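Local coordinates for protein phosphoribosylglycinamide synthetase (Anaerococcus prevotii, PDB 4DIM) that probably binds ATP and a divalent metal ion and acts as a ligase of the ATP-grasp family, at residues N123-F128 against E189-Y194; G193-A198 against D263-D268. All coordinates share one frame; numbering follows the deposited sequence.

Both contacts lie in the ATP-grasp part of the chain, with centres about 10 Å apart, and segment 189-194 of contact 1 runs into segment 193-198 of contact 2, so that Gly193 and Tyr194 belong to both. Contact 1 sits at the edge of the small antiparallel sheet that holds strands 127-128 and 186-189; contact 2 pairs strands 194-203 and 258-267 of the large antiparallel sheet. The linker between them therefore carries the chain from one sheet to the other. Ile191 touches the second pair through its O, near Ile265 CD1, and Glu192 makes a long, weak ion pair with Lys267. In ATP-grasp enzymes the nucleotide generally lies between two such sheets.

Contact 1 (N123-F128 against E189-Y194); sequences NTARHF and EFIEGY
The buried side chain of Glu189 holds both the backbone and the guanidinium of Arg126, a salt bridge combined with main-chain hydrogen bonds at the edge of the small antiparallel sheet of the ATP-grasp fold. Here the chain entering strand 127-128 meets the end of strand 186-189. Glu189 N gives an almost straight bond to Arg126 O (3.1 Å), and the glutamate's own side chain returns to the same residue. With CG beside its backbone N (chi1 -67°) and the chain extended beyond it, the carboxylate comes back beside Arg126, at the edge of its guanidinium. OE2 accepts from Arg126 N at 2.8 Å on its anti side, the donor tilted 30° from the carboxylate plane. The other oxygen, OE1, takes the charge pairing and also accepts from Lys144 N. A glutamate suits the place because its length lets two oxygens serve a peptide N-H and a guanidinium together; a glutamine here would probably lose the ion pair, leaving the arginine's charge without this mate.

Beside the polar group, Ala125 CB, a small methyl, rests 3.7 Å from Ile191 CG1. Ile191 also touches Tyr272 of strand 270-277. The bend at chi3 (-62°) brings Arg126 NE round toward the carboxylate, where its bond to Glu189 OE1 is weak; NH2 makes the firmer one at 3.1 Å, OE1 lying in the guanidinium plane but NH2 standing above the carboxylate plane.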
ATOM      1  N   ASN A 123     -10.844   8.777  13.773  1.00 80.86           N
ATOM      2  CA  ASN A 123     -10.650  10.027  13.041  1.00 81.42           C
ATOM      3  C   ASN A 123     -10.548   9.755  11.592  1.00 86.96           C
ATOM      4  O   ASN A 123      -9.674   8.993  11.149  1.00 85.39           O
ATOM      5  CB  ASN A 123      -9.384  10.762  13.464  1.00 88.25           C
ATOM      6  CG  ASN A 123      -9.377  11.307  14.844  1.00 93.52           C
ATOM      7  OD1 ASN A 123     -10.392  11.328  15.537  1.00 96.87           O
ATOM      8  ND2 ASN A 123      -8.212  11.735  15.271  1.00 95.75           N
ATOM      9  N   THR A 124     -11.464  10.350  10.856  1.00 87.08           N
ATOM     10  CA  THR A 124     -11.532  10.232   9.414  1.00 87.40           C
ATOM     11  C   THR A 124     -12.393  11.395   8.875  1.00 93.44           C
ATOM     12  O   THR A 124     -13.187  11.961   9.644  1.00 92.99           O
ATOM     13  CB  THR A 124     -12.148   8.856   9.079  1.00100.13           C
ATOM     14  OG1 THR A 124     -11.856   8.531   7.713  1.00100.52           O
ATOM     15  CG2 THR A 124     -13.693   8.819   9.367  1.00 99.29           C
ATOM     16  N   ALA A 125     -12.274  11.698   7.559  1.00 92.63           N
ATOM     17  CA  ALA A 125     -13.139  12.669   6.855  1.00 93.84           C
ATOM     18  C   ALA A 125     -14.566  12.108   6.830  1.00100.61           C
ATOM     19  O   ALA A 125     -14.842  11.150   6.115  1.00 99.12           O
ATOM     20  CB  ALA A 125     -12.651  12.903   5.425  1.00 93.94           C
ATOM     21  N   ARG A 126     -15.448  12.654   7.650  1.00100.62           N
ATOM     22  CA  ARG A 126     -16.810  12.148   7.774  1.00101.81           C
ATOM     23  C   ARG A 126     -17.619  12.501   6.537  1.00107.23           C
ATOM     24  O   ARG A 126     -17.322  13.504   5.881  1.00105.75           O
ATOM     25  CB  ARG A 126     -17.465  12.740   9.035  1.00104.29           C
ATOM     26  CG  ARG A 126     -16.749  12.352  10.358  1.00109.45           C
ATOM     27  CD  ARG A 126     -17.292  13.086  11.585  1.00123.78           C
ATOM     28  NE  ARG A 126     -17.095  14.535  11.480  1.00129.30           N
ATOM     29  CZ  ARG A 126     -17.591  15.445  12.313  1.00143.78           C
ATOM     30  NH1 ARG A 126     -18.318  15.071  13.366  1.00142.19           N
ATOM     31  NH2 ARG A 126     -17.360  16.736  12.107  1.00119.69           N
ATOM     32  N   HIS A 127     -18.630  11.675   6.209  1.00106.02           N
ATOM     33  CA  HIS A 127     -19.456  11.933   5.026  1.00105.88           C
ATOM     34  C   HIS A 127     -20.908  11.607   5.220  1.00107.51           C
ATOM     35  O   HIS A 127     -21.295  10.711   5.981  1.00105.37           O
ATOM     36  CB  HIS A 127     -18.948  11.160   3.793  1.00106.92           C
ATOM     37  CG  HIS A 127     -19.241   9.686   3.788  1.00112.11           C
ATOM     38  ND1 HIS A 127     -20.404   9.170   3.258  1.00115.75           N
ATOM     39  CD2 HIS A 127     -18.478   8.664   4.219  1.00115.24           C
ATOM     40  CE1 HIS A 127     -20.311   7.855   3.381  1.00116.51           C
ATOM     41  NE2 HIS A 127     -19.160   7.505   3.941  1.00116.29           N
ATOM     42  N   PHE A 128     -21.707  12.293   4.416  1.00105.64           N
ATOM     43  CA  PHE A 128     -23.144  12.098   4.403  1.00108.47           C
ATOM     44  C   PHE A 128     -23.645  11.874   2.974  1.00113.37           C
ATOM     45  O   PHE A 128     -23.256  12.593   2.046  1.00109.67           O
ATOM     46  CB  PHE A 128     -23.830  13.300   5.073  1.00110.78           C
ATOM     47  CG  PHE A 128     -23.768  13.194   6.575  1.00112.81           C
ATOM     48  CD1 PHE A 128     -24.565  12.280   7.255  1.00117.06           C
ATOM     49  CD2 PHE A 128     -22.820  13.899   7.294  1.00115.81           C
ATOM     50  CE1 PHE A 128     -24.483  12.145   8.640  1.00120.04           C
ATOM     51  CE2 PHE A 128     -22.729  13.762   8.687  1.00121.04           C
ATOM     52  CZ  PHE A 128     -23.574  12.898   9.354  1.00120.65           C
ATOM     53  N   GLU A 189     -16.334  15.933   4.194  1.00 96.20           N
ATOM     54  CA  GLU A 189     -15.350  16.876   4.737  1.00 95.89           C
ATOM     55  C   GLU A 189     -14.106  16.871   3.879  1.00 97.30           C
ATOM     56  O   GLU A 189     -13.591  15.799   3.514  1.00 94.13           O
ATOM     57  CB  GLU A 189     -14.943  16.491   6.163  1.00 97.71           C
ATOM     58  CG  GLU A 189     -16.027  16.609   7.217  1.00109.65           C
ATOM     59  CD  GLU A 189     -15.521  16.244   8.597  1.00121.97           C
ATOM     60  OE1 GLU A 189     -15.729  17.035   9.545  1.00109.07           O
ATOM     61  OE2 GLU A 189     -14.934  15.146   8.737  1.00115.11           O
ATOM     62  N   PHE A 190     -13.616  18.058   3.560  1.00 95.63           N
ATOM     63  CA  PHE A 190     -12.399  18.210   2.794  1.00 94.35           C
ATOM     64  C   PHE A 190     -11.279  18.474   3.791  1.00 96.75           C
ATOM     65  O   PHE A 190     -11.296  19.500   4.479  1.00 98.98           O
ATOM     66  CB  PHE A 190     -12.541  19.324   1.751  1.00 98.01           C
ATOM     67  CG  PHE A 190     -11.374  19.400   0.790  1.00 99.78           C
ATOM     68  CD1 PHE A 190     -10.918  18.266   0.130  1.00101.82           C
ATOM     69  CD2 PHE A 190     -10.710  20.597   0.573  1.00102.96           C
ATOM     70  CE1 PHE A 190      -9.800  18.324  -0.700  1.00102.82           C
ATOM     71  CE2 PHE A 190      -9.610  20.658  -0.277  1.00106.23           C
ATOM     72  CZ  PHE A 190      -9.159  19.521  -0.909  1.00103.07           C
ATOM     73  N   ILE A 191     -10.377  17.493   3.952  1.00 90.19           N
ATOM     74  CA  ILE A 191      -9.254  17.553   4.885  1.00 88.79           C
ATOM     75  C   ILE A 191      -8.038  17.857   4.057  1.00 92.86           C
ATOM     76  O   ILE A 191      -7.643  17.062   3.227  1.00 91.80           O
ATOM     77  CB  ILE A 191      -9.107  16.231   5.688  1.00 90.39           C
ATOM     78  CG1 ILE A 191     -10.440  15.765   6.307  1.00 91.30           C
ATOM     79  CG2 ILE A 191      -8.041  16.362   6.758  1.00 92.08           C
ATOM     80  CD1 ILE A 191     -10.986  16.655   7.422  1.00108.31           C
ATOM     81  N   GLU A 192      -7.477  19.020   4.221  1.00 92.84           N
ATOM     82  CA  GLU A 192      -6.301  19.403   3.466  1.00 93.73           C
ATOM     83  C   GLU A 192      -5.198  19.555   4.517  1.00 94.92           C
ATOM     84  O   GLU A 192      -5.425  20.170   5.556  1.00 96.33           O
ATOM     85  CB  GLU A 192      -6.572  20.657   2.563  1.00 98.05           C
ATOM     86  CG  GLU A 192      -6.990  21.963   3.225  1.00115.78           C
ATOM     87  CD  GLU A 192      -8.409  22.110   3.757  1.00128.96           C
ATOM     88  OE1 GLU A 192      -8.963  23.219   3.582  1.00113.44           O
ATOM     89  OE2 GLU A 192      -8.907  21.196   4.459  1.00106.83           O
ATOM     90  N   GLY A 193      -4.080  18.861   4.318  1.00 87.38           N
ATOM     91  CA  GLY A 193      -2.990  18.916   5.280  1.00 86.12           C
ATOM     92  C   GLY A 193      -1.766  18.116   4.880  1.00 87.94           C
ATOM     93  O   GLY A 193      -1.554  17.862   3.701  1.00 86.82           O
ATOM     94  N   TYR A 194      -0.952  17.710   5.859  1.00 85.24           N
ATOM     95  CA  TYR A 194       0.248  16.915   5.572  1.00 84.95           C
ATOM     96  C   TYR A 194      -0.134  15.428   5.338  1.00 84.51           C
ATOM     97  O   TYR A 194      -0.623  14.759   6.262  1.00 81.51           O
ATOM     98  CB  TYR A 194       1.301  17.059   6.694  1.00 87.44           C
ATOM     99  CG  TYR A 194       2.608  16.385   6.337  1.00 91.92           C
ATOM    100  CD1 TYR A 194       3.380  16.836   5.268  1.00 95.00           C
ATOM    101  CD2 TYR A 194       3.026  15.235   7.002  1.00 91.47           C
ATOM    102  CE1 TYR A 194       4.524  16.154   4.860  1.00 93.55           C
ATOM    103  CE2 TYR A 194       4.203  14.578   6.636  1.00 91.90           C
ATOM    104  CZ  TYR A 194       4.939  15.027   5.548  1.00101.17           C
ATOM    105  OH  TYR A 194       6.093  14.385   5.131  1.00105.74           O
TER

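Contact 2 (G193-A198 against D263-D268); sequences GYEFGA and DMILKD
Met264, present as selenomethionine, lays its CB over one face of the Phe196 ring, 3.4 Å from the ring centroid and shifted toward the rim, a CH-pi contact. Its CG lies at the rim, 3.4 Å from Phe196 CE1, while the selenium stands farther off and oblique in a looser Met-aromatic contact. Phe196 CG sits between its backbone N and carbonyl carbon (chi1 66°), a rotamer that starts the ring toward the neighbouring strand. Along the strand, Leu266 CB meets Phe196 CE2 at 3.7 Å and Tyr194 CB at 4.0 Å. A flat ring, a flexible selenoether chain and a branched aliphatic group thus share one face, which helix 236-253 covers through Thr242, Val246 and Ile238.

These side chains project from neighbouring antiparallel strands, 194-203 and 258-267, of the large sheet of the ATP-grasp fold. Tyr194 with Leu266 and Phe196 with Met264 are the hydrogen-bonded pairs; Glu195 with Ile265 and Gly197 with Asp263 alternate with them as non-hydrogen-bonded pairs. Leu266 N to Tyr194 O, at 2.6 Å, belongs to the first ring of bonds, and Met264 N to Phe196 O, at 2.8 Å, to the second.

On the face of Glu195 and Asp263, Ile265 has CG1 anti to its backbone N (chi1 -179°), and its CD1 comes 3.4 Å from Gly193 N. Gly193, with no side chain, brings its CA to Leu266 O in a CA-H...O contact. The aliphatic part of Glu195 crosses Ile265, its CG 4.1 Å from Ile265 CD1. At the polar edge, the extended chain of Lys267 leads away from strand 194-203 to a long, weak ion pair between its NZ and Glu192 OE2.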
ATOM      1  N   GLY A 193      -4.080  18.861   4.318  1.00 87.38           N
ATOM      2  CA  GLY A 193      -2.990  18.916   5.280  1.00 86.12           C
ATOM      3  C   GLY A 193      -1.766  18.116   4.880  1.00 87.94           C
ATOM      4  O   GLY A 193      -1.554  17.862   3.701  1.00 86.82           O
ATOM      5  N   TYR A 194      -0.952  17.710   5.859  1.00 85.24           N
ATOM      6  CA  TYR A 194       0.248  16.915   5.572  1.00 84.95           C
ATOM      7  C   TYR A 194      -0.134  15.428   5.338  1.00 84.51           C
ATOM      8  O   TYR A 194      -0.623  14.759   6.262  1.00 81.51           O
ATOM      9  CB  TYR A 194       1.301  17.059   6.694  1.00 87.44           C
ATOM     10  CG  TYR A 194       2.608  16.385   6.337  1.00 91.92           C
ATOM     11  CD1 TYR A 194       3.380  16.836   5.268  1.00 95.00           C
ATOM     12  CD2 TYR A 194       3.026  15.235   7.002  1.00 91.47           C
ATOM     13  CE1 TYR A 194       4.524  16.154   4.860  1.00 93.55           C
ATOM     14  CE2 TYR A 194       4.203  14.578   6.636  1.00 91.90           C
ATOM     15  CZ  TYR A 194       4.939  15.027   5.548  1.00101.17           C
ATOM     16  OH  TYR A 194       6.093  14.385   5.131  1.00105.74           O
ATOM     17  N   GLU A 195       0.054  14.934   4.088  1.00 79.59           N
ATOM     18  CA  GLU A 195      -0.255  13.533   3.741  1.00 75.67           C
ATOM     19  C   GLU A 195       0.929  12.626   4.021  1.00 77.80           C
ATOM     20  O   GLU A 195       2.061  12.933   3.662  1.00 79.57           O
ATOM     21  CB  GLU A 195      -0.641  13.363   2.278  1.00 76.10           C
ATOM     22  CG  GLU A 195      -1.875  14.114   1.852  1.00 91.75           C
ATOM     23  CD  GLU A 195      -2.137  14.100   0.353  1.00120.55           C
ATOM     24  OE1 GLU A 195      -1.252  13.648  -0.411  1.00111.86           O
ATOM     25  OE2 GLU A 195      -3.231  14.552  -0.059  1.00121.26           O
ATOM     26  N   PHE A 196       0.672  11.501   4.657  1.00 72.49           N
ATOM     27  CA  PHE A 196       1.709  10.526   4.937  1.00 71.37           C
ATOM     28  C   PHE A 196       1.019   9.182   5.079  1.00 72.62           C
ATOM     29  O   PHE A 196      -0.185   9.103   4.873  1.00 71.94           O
ATOM     30  CB  PHE A 196       2.527  10.942   6.188  1.00 74.14           C
ATOM     31  CG  PHE A 196       1.742  10.937   7.469  1.00 76.66           C
ATOM     32  CD1 PHE A 196       1.786   9.846   8.321  1.00 79.45           C
ATOM     33  CD2 PHE A 196       0.840  11.943   7.748  1.00 80.68           C
ATOM     34  CE1 PHE A 196       0.976   9.787   9.452  1.00 80.30           C
ATOM     35  CE2 PHE A 196      -0.006  11.852   8.848  1.00 84.65           C
ATOM     36  CZ  PHE A 196       0.116  10.804   9.730  1.00 81.44           C
ATOM     37  N   GLY A 197       1.776   8.141   5.369  1.00 68.18           N
ATOM     38  CA  GLY A 197       1.246   6.804   5.541  1.00 65.99           C
ATOM     39  C   GLY A 197       1.779   6.090   6.761  1.00 71.89           C
ATOM     40  O   GLY A 197       2.568   6.636   7.540  1.00 71.72           O
ATOM     41  N   ALA A 198       1.374   4.829   6.909  1.00 70.68           N
ATOM     42  CA  ALA A 198       1.863   3.989   7.985  1.00 70.41           C
ATOM     43  C   ALA A 198       1.715   2.531   7.653  1.00 73.33           C
ATOM     44  O   ALA A 198       0.793   2.150   6.939  1.00 74.83           O
ATOM     45  CB  ALA A 198       1.126   4.297   9.268  1.00 72.23           C
ATOM     46  N   ASP A 263      -3.085   5.068   4.670  1.00 75.95           N
ATOM     47  CA  ASP A 263      -2.914   6.410   4.116  1.00 77.00           C
ATOM     48  C   ASP A 263      -3.514   7.338   5.136  1.00 77.31           C
ATOM     49  O   ASP A 263      -4.709   7.246   5.434  1.00 77.21           O
ATOM     50  CB  ASP A 263      -3.594   6.589   2.733  1.00 81.24           C
ATOM     51  CG  ASP A 263      -3.148   5.662   1.615  1.00100.58           C
ATOM     52  OD1 ASP A 263      -1.944   5.305   1.577  1.00101.32           O
ATOM     53  OD2 ASP A 263      -3.968   5.399   0.702  1.00114.18           O
HETATM   54  N   MSE A 264      -2.673   8.186   5.699  1.00 72.64           N
HETATM   55  CA  MSE A 264      -2.998   9.157   6.713  1.00 73.20           C
HETATM   56  C   MSE A 264      -2.989  10.582   6.169  1.00 78.78           C
HETATM   57  O   MSE A 264      -2.434  10.877   5.121  1.00 76.38           O
HETATM   58  CB  MSE A 264      -1.924   9.111   7.831  1.00 75.71           C
HETATM   59  CG  MSE A 264      -1.470   7.686   8.361  1.00 80.41           C
HETATM   60 SE   MSE A 264      -2.736   6.908   9.516  0.81 88.31          SE
HETATM   61  CE  MSE A 264      -3.278   8.451  10.792  1.00 86.39           C
ATOM     62  N   ILE A 265      -3.484  11.491   6.977  1.00 81.31           N
ATOM     63  CA  ILE A 265      -3.365  12.929   6.731  1.00 83.38           C
ATOM     64  C   ILE A 265      -3.253  13.644   8.084  1.00 86.19           C
ATOM     65  O   ILE A 265      -3.972  13.326   9.035  1.00 85.10           O
ATOM     66  CB  ILE A 265      -4.483  13.519   5.858  1.00 88.49           C
ATOM     67  CG1 ILE A 265      -4.274  15.031   5.635  1.00 90.37           C
ATOM     68  CG2 ILE A 265      -5.838  13.253   6.461  1.00 92.54           C
ATOM     69  CD1 ILE A 265      -4.706  15.484   4.423  1.00 93.52           C
ATOM     70  N   LEU A 266      -2.354  14.611   8.163  1.00 82.45           N
ATOM     71  CA  LEU A 266      -2.188  15.373   9.395  1.00 83.63           C
ATOM     72  C   LEU A 266      -2.783  16.779   9.218  1.00 87.22           C
ATOM     73  O   LEU A 266      -2.358  17.506   8.319  1.00 85.49           O
ATOM     74  CB  LEU A 266      -0.698  15.398   9.780  1.00 82.70           C
ATOM     75  CG  LEU A 266      -0.196  16.517  10.642  1.00 87.81           C
ATOM     76  CD1 LEU A 266      -0.762  16.411  12.048  1.00 89.38           C
ATOM     77  CD2 LEU A 266       1.274  16.447  10.700  1.00 88.74           C
ATOM     78  N   LYS A 267      -3.788  17.133  10.063  1.00 85.74           N
ATOM     79  CA  LYS A 267      -4.410  18.465  10.075  1.00 88.91           C
ATOM     80  C   LYS A 267      -4.530  18.991  11.497  1.00 93.22           C
ATOM     81  O   LYS A 267      -5.227  18.387  12.320  1.00 90.90           O
ATOM     82  CB  LYS A 267      -5.812  18.461   9.406  1.00 93.23           C
ATOM     83  CG  LYS A 267      -6.532  19.828   9.400  1.00 95.94           C
ATOM     84  CD  LYS A 267      -7.810  19.749   8.599  1.00103.16           C
ATOM     85  CE  LYS A 267      -8.666  21.005   8.570  1.00106.76           C
ATOM     86  NZ  LYS A 267      -9.844  20.846   7.663  1.00118.88           N
ATOM     87  N   ASP A 268      -3.908  20.152  11.766  1.00 93.72           N
ATOM     88  CA  ASP A 268      -4.026  20.835  13.064  1.00 96.99           C
ATOM     89  C   ASP A 268      -3.739  19.891  14.255  1.00101.36           C
ATOM     90  O   ASP A 268      -4.534  19.807  15.202  1.00104.34           O
ATOM     91  CB  ASP A 268      -5.426  21.471  13.209  1.00100.19           C
ATOM     92  CG  ASP A 268      -5.800  22.418  12.064  1.00112.67           C
ATOM     93  OD1 ASP A 268      -4.871  23.026  11.461  1.00112.58           O
ATOM     94  OD2 ASP A 268      -7.030  22.573  11.783  1.00118.05           O
TER